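Local atomic coordinates of intramolecular trans-sialidase (PDB entry 3SLI), a protein that cleaves sialic acid from sialylated glycans by intramolecular transfer, releasing it as 2,7-anhydro-Neu5Ac. Residues Lys116-Gly130 with Ala181-Thr195. Residues are numbered along the deposited sequence; the frame is centred on the assembly and turned at random.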
# COMPACT_ATOMS: atom_id res chain seq x y z
N LYS A 116 20.85 15.89 -10.04
CA LYS A 116 21.47 17.15 -9.69
C LYS A 116 22.70 16.85 -8.82
O LYS A 116 22.59 16.17 -7.79
CB LYS A 116 20.46 18.01 -8.94
CG LYS A 116 20.99 19.24 -8.26
CD LYS A 116 19.86 19.87 -7.46
CE LYS A 116 20.33 21.02 -6.63
NZ LYS A 116 19.16 21.68 -5.99
N ALA A 117 23.87 17.30 -9.28
CA ALA A 117 25.13 17.12 -8.55
C ALA A 117 25.54 18.52 -8.10
O ALA A 117 26.10 19.31 -8.87
CB ALA A 117 26.20 16.50 -9.46
N ASP A 118 25.24 18.81 -6.84
CA ASP A 118 25.46 20.11 -6.21
C ASP A 118 26.76 20.17 -5.41
O ASP A 118 26.79 19.78 -4.24
CB ASP A 118 24.25 20.37 -5.31
CG ASP A 118 24.16 21.80 -4.80
OD1 ASP A 118 25.17 22.54 -4.81
OD2 ASP A 118 23.05 22.16 -4.35
N ALA A 119 27.80 20.74 -6.01
CA ALA A 119 29.10 20.86 -5.34
C ALA A 119 29.04 21.72 -4.08
O ALA A 119 29.55 21.33 -3.03
CB ALA A 119 30.14 21.41 -6.30
N ALA A 120 28.38 22.87 -4.17
CA ALA A 120 28.26 23.79 -3.04
C ALA A 120 27.63 23.15 -1.81
O ALA A 120 28.04 23.41 -0.68
CB ALA A 120 27.46 25.03 -3.45
N ASN A 121 26.64 22.29 -2.02
CA ASN A 121 25.98 21.64 -0.90
C ASN A 121 26.44 20.20 -0.69
O ASN A 121 25.94 19.52 0.21
CB ASN A 121 24.46 21.73 -1.04
CG ASN A 121 23.95 23.15 -0.84
OD1 ASN A 121 24.15 23.74 0.21
ND2 ASN A 121 23.30 23.70 -1.85
N LYS A 122 27.39 19.76 -1.51
CA LYS A 122 27.95 18.40 -1.44
C LYS A 122 26.80 17.39 -1.35
O LYS A 122 26.77 16.50 -0.50
CB LYS A 122 28.89 18.31 -0.23
CG LYS A 122 30.16 19.14 -0.42
CD LYS A 122 30.80 19.53 0.89
CE LYS A 122 30.88 18.36 1.84
NZ LYS A 122 31.62 18.67 3.10
N GLN A 123 25.90 17.50 -2.33
CA GLN A 123 24.70 16.70 -2.36
C GLN A 123 24.31 16.28 -3.77
O GLN A 123 24.52 17.02 -4.74
CB GLN A 123 23.59 17.55 -1.74
CG GLN A 123 22.29 16.88 -1.43
CD GLN A 123 21.41 17.77 -0.57
OE1 GLN A 123 21.39 17.63 0.65
NE2 GLN A 123 20.73 18.71 -1.20
N CYS A 124 23.75 15.07 -3.87
CA CYS A 124 23.28 14.50 -5.13
C CYS A 124 21.78 14.24 -4.94
O CYS A 124 21.37 13.76 -3.88
CB CYS A 124 24.01 13.18 -5.45
SG CYS A 124 25.77 13.30 -6.00
N ARG A 125 20.97 14.59 -5.93
CA ARG A 125 19.53 14.38 -5.84
C ARG A 125 18.93 13.84 -7.13
O ARG A 125 19.32 14.25 -8.22
CB ARG A 125 18.82 15.68 -5.43
CG ARG A 125 19.01 16.02 -3.97
CD ARG A 125 18.07 17.10 -3.49
NE ARG A 125 17.82 16.93 -2.05
CZ ARG A 125 17.49 17.92 -1.23
NH1 ARG A 125 17.38 19.16 -1.68
NH2 ARG A 125 17.29 17.67 0.05
N LEU A 126 18.03 12.87 -7.00
CA LEU A 126 17.38 12.25 -8.15
C LEU A 126 15.90 12.62 -8.18
O LEU A 126 15.24 12.61 -7.14
CB LEU A 126 17.49 10.72 -8.09
CG LEU A 126 18.65 9.99 -8.76
CD1 LEU A 126 18.56 8.51 -8.41
CD2 LEU A 126 18.61 10.18 -10.27
N PHE A 127 15.39 12.89 -9.38
CA PHE A 127 14.00 13.28 -9.57
C PHE A 127 13.42 12.47 -10.72
O PHE A 127 14.14 12.07 -11.64
CB PHE A 127 13.89 14.76 -9.98
CG PHE A 127 14.49 15.73 -9.01
CD1 PHE A 127 15.88 15.94 -8.97
CD2 PHE A 127 13.69 16.45 -8.13
CE1 PHE A 127 16.45 16.85 -8.08
CE2 PHE A 127 14.24 17.36 -7.23
CZ PHE A 127 15.63 17.56 -7.21
N ALA A 128 12.11 12.29 -10.69
CA ALA A 128 11.42 11.59 -11.77
C ALA A 128 9.94 11.93 -11.71
O ALA A 128 9.35 12.01 -10.63
CB ALA A 128 11.62 10.09 -11.69
N ASN A 129 9.39 12.23 -12.88
CA ASN A 129 7.98 12.54 -13.04
C ASN A 129 7.37 13.49 -12.01
O ASN A 129 6.27 13.25 -11.49
CB ASN A 129 7.18 11.23 -13.14
CG ASN A 129 7.63 10.35 -14.30
OD1 ASN A 129 8.17 10.83 -15.30
ND2 ASN A 129 7.44 9.04 -14.16
N GLY A 130 8.11 14.55 -11.71
CA GLY A 130 7.65 15.56 -10.78
C GLY A 130 7.91 15.35 -9.30
O GLY A 130 7.37 16.10 -8.49
N ALA A 181 24.04 23.80 -11.05
CA ALA A 181 23.06 23.01 -10.30
C ALA A 181 21.71 23.73 -10.26
O ALA A 181 21.56 24.75 -9.58
CB ALA A 181 23.58 22.75 -8.89
N LEU A 182 20.73 23.23 -11.01
CA LEU A 182 19.40 23.84 -11.04
C LEU A 182 18.71 23.60 -9.69
O LEU A 182 19.12 22.71 -8.94
CB LEU A 182 18.56 23.26 -12.19
CG LEU A 182 19.06 23.45 -13.63
CD1 LEU A 182 18.06 22.86 -14.61
CD2 LEU A 182 19.27 24.92 -13.95
N SER A 183 17.72 24.41 -9.34
CA SER A 183 17.04 24.24 -8.06
C SER A 183 16.07 23.06 -8.09
O SER A 183 15.63 22.65 -9.17
CB SER A 183 16.27 25.51 -7.67
OG SER A 183 15.15 25.73 -8.53
N ASP A 184 15.73 22.55 -6.92
CA ASP A 184 14.80 21.43 -6.81
C ASP A 184 13.47 21.81 -7.46
O ASP A 184 12.84 21.00 -8.15
CB ASP A 184 14.56 21.05 -5.34
CG ASP A 184 15.82 20.51 -4.66
OD1 ASP A 184 16.79 20.12 -5.35
OD2 ASP A 184 15.83 20.47 -3.41
N GLU A 185 13.09 23.07 -7.30
CA GLU A 185 11.86 23.61 -7.84
C GLU A 185 11.84 23.49 -9.37
O GLU A 185 10.87 23.00 -9.96
CB GLU A 185 11.69 25.07 -7.40
CG GLU A 185 11.53 25.28 -5.87
CD GLU A 185 12.74 24.83 -5.02
OE1 GLU A 185 13.91 25.15 -5.36
OE2 GLU A 185 12.52 24.15 -3.98
N GLU A 186 12.92 23.91 -10.01
CA GLU A 186 13.02 23.83 -11.47
C GLU A 186 12.96 22.37 -11.94
O GLU A 186 12.40 22.09 -13.01
CB GLU A 186 14.33 24.44 -11.97
CG GLU A 186 14.50 25.92 -11.70
CD GLU A 186 15.84 26.43 -12.21
OE1 GLU A 186 15.98 26.59 -13.44
OE2 GLU A 186 16.75 26.66 -11.37
N LEU A 187 13.56 21.47 -11.17
CA LEU A 187 13.59 20.05 -11.54
C LEU A 187 12.26 19.33 -11.32
O LEU A 187 11.88 18.48 -12.12
CB LEU A 187 14.75 19.34 -10.83
CG LEU A 187 16.12 19.89 -11.28
CD1 LEU A 187 17.26 19.26 -10.49
CD2 LEU A 187 16.29 19.66 -12.78
N ILE A 188 11.55 19.70 -10.25
CA ILE A 188 10.22 19.14 -9.96
C ILE A 188 9.33 19.55 -11.14
O ILE A 188 8.62 18.73 -11.72
CB ILE A 188 9.61 19.76 -8.66
CG1 ILE A 188 10.35 19.27 -7.41
CG2 ILE A 188 8.12 19.46 -8.56
CD1 ILE A 188 10.19 17.79 -7.13
N GLN A 189 9.42 20.82 -11.50
CA GLN A 189 8.66 21.40 -12.61
C GLN A 189 9.03 20.72 -13.94
O GLN A 189 8.15 20.24 -14.67
CB GLN A 189 8.95 22.90 -12.67
CG GLN A 189 8.15 23.67 -13.71
CD GLN A 189 6.70 23.82 -13.32
OE1 GLN A 189 6.37 24.05 -12.15
NE2 GLN A 189 5.82 23.68 -14.30
N ALA A 190 10.32 20.67 -14.25
CA ALA A 190 10.80 20.06 -15.49
C ALA A 190 10.41 18.59 -15.65
O ALA A 190 9.95 18.19 -16.72
CB ALA A 190 12.31 20.20 -15.59
N THR A 191 10.60 17.79 -14.60
CA THR A 191 10.27 16.37 -14.67
C THR A 191 8.76 16.09 -14.54
O THR A 191 8.28 15.07 -15.03
CB THR A 191 11.07 15.52 -13.64
OG1 THR A 191 10.73 15.91 -12.30
CG2 THR A 191 12.58 15.67 -13.85
N GLY A 192 8.03 17.02 -13.94
CA GLY A 192 6.59 16.85 -13.76
C GLY A 192 5.76 16.90 -15.02
O GLY A 192 4.53 16.75 -14.98
N VAL A 193 6.41 17.08 -16.17
CA VAL A 193 5.71 17.14 -17.44
C VAL A 193 5.13 15.78 -17.86
O VAL A 193 4.32 15.70 -18.79
CB VAL A 193 6.63 17.74 -18.53
CG1 VAL A 193 7.61 16.70 -19.06
CG2 VAL A 193 5.80 18.34 -19.64
N THR A 194 5.57 14.71 -17.20
CA THR A 194 5.05 13.38 -17.50
C THR A 194 4.64 12.70 -16.20
O THR A 194 5.46 12.48 -15.31
CB THR A 194 6.08 12.48 -18.24
OG1 THR A 194 7.33 12.49 -17.55
CG2 THR A 194 6.25 12.92 -19.69
N THR A 195 3.34 12.44 -16.05
CA THR A 195 2.81 11.76 -14.87
C THR A 195 1.70 10.84 -15.37
O THR A 195 1.07 11.12 -16.39
CB THR A 195 2.24 12.73 -13.79
OG1 THR A 195 1.17 13.50 -14.36
CG2 THR A 195 3.33 13.66 -13.26
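The carboxylate of D184, in the first turn of helix 184-191, forms salt bridges with two basic side chains from neighbouring strands. K116 NZ lies 2.9 Å from D184 OD1 and comes from above the carboxylate plane, while R125 NH1 is 2.7 Å from D184 OD2, the guanidinium and carboxylate planes being 58° apart. The fully extended K116 chain, with CG anti to the backbone N (chi1 169°), carries its ammonium up to the helix start, where it also gives a weak hydrogen bond to L182 O. R125 is further steadied by a hydrogen bond from NE to T135 OG1 on strand 131-137. S183 and E186 form a capping box at this same helix end.

At the other end of the helix, G130 N donates to T191 OG1 (3.0 Å). That hydroxyl in turn donates to L187 O, which T191 N reaches from the opposite face of the carbonyl. G130 and G192 pass closely, their CA atoms 3.4 Å apart, and G130 CA makes a CH···O contact with I188 O. T194 OG1 donates a hydrogen bond to N129 OD1 from above the carbonyl plane; T194 OG1 also hydrogen-bonds to T112 OG1 and N129 OD1 to T112 N, on strand 107-118.

Between these polar ends lies the F127 ring. L187 CB sits almost exactly over the centre of one face, 3.8 Å from the centroid in a CH-pi contact, and L187 CD1 reaches across to F127 CE1. I188 CD1 and the D184 carboxylate border the ring edge.

Helix 184-191 thus runs in roughly the same direction as strand 123-128, the two axes 28° apart, covering one face of an antiparallel sheet in the concanavalin-like β-sandwich domain, a fold distinct from the β-propeller that carries the active site in sialidases.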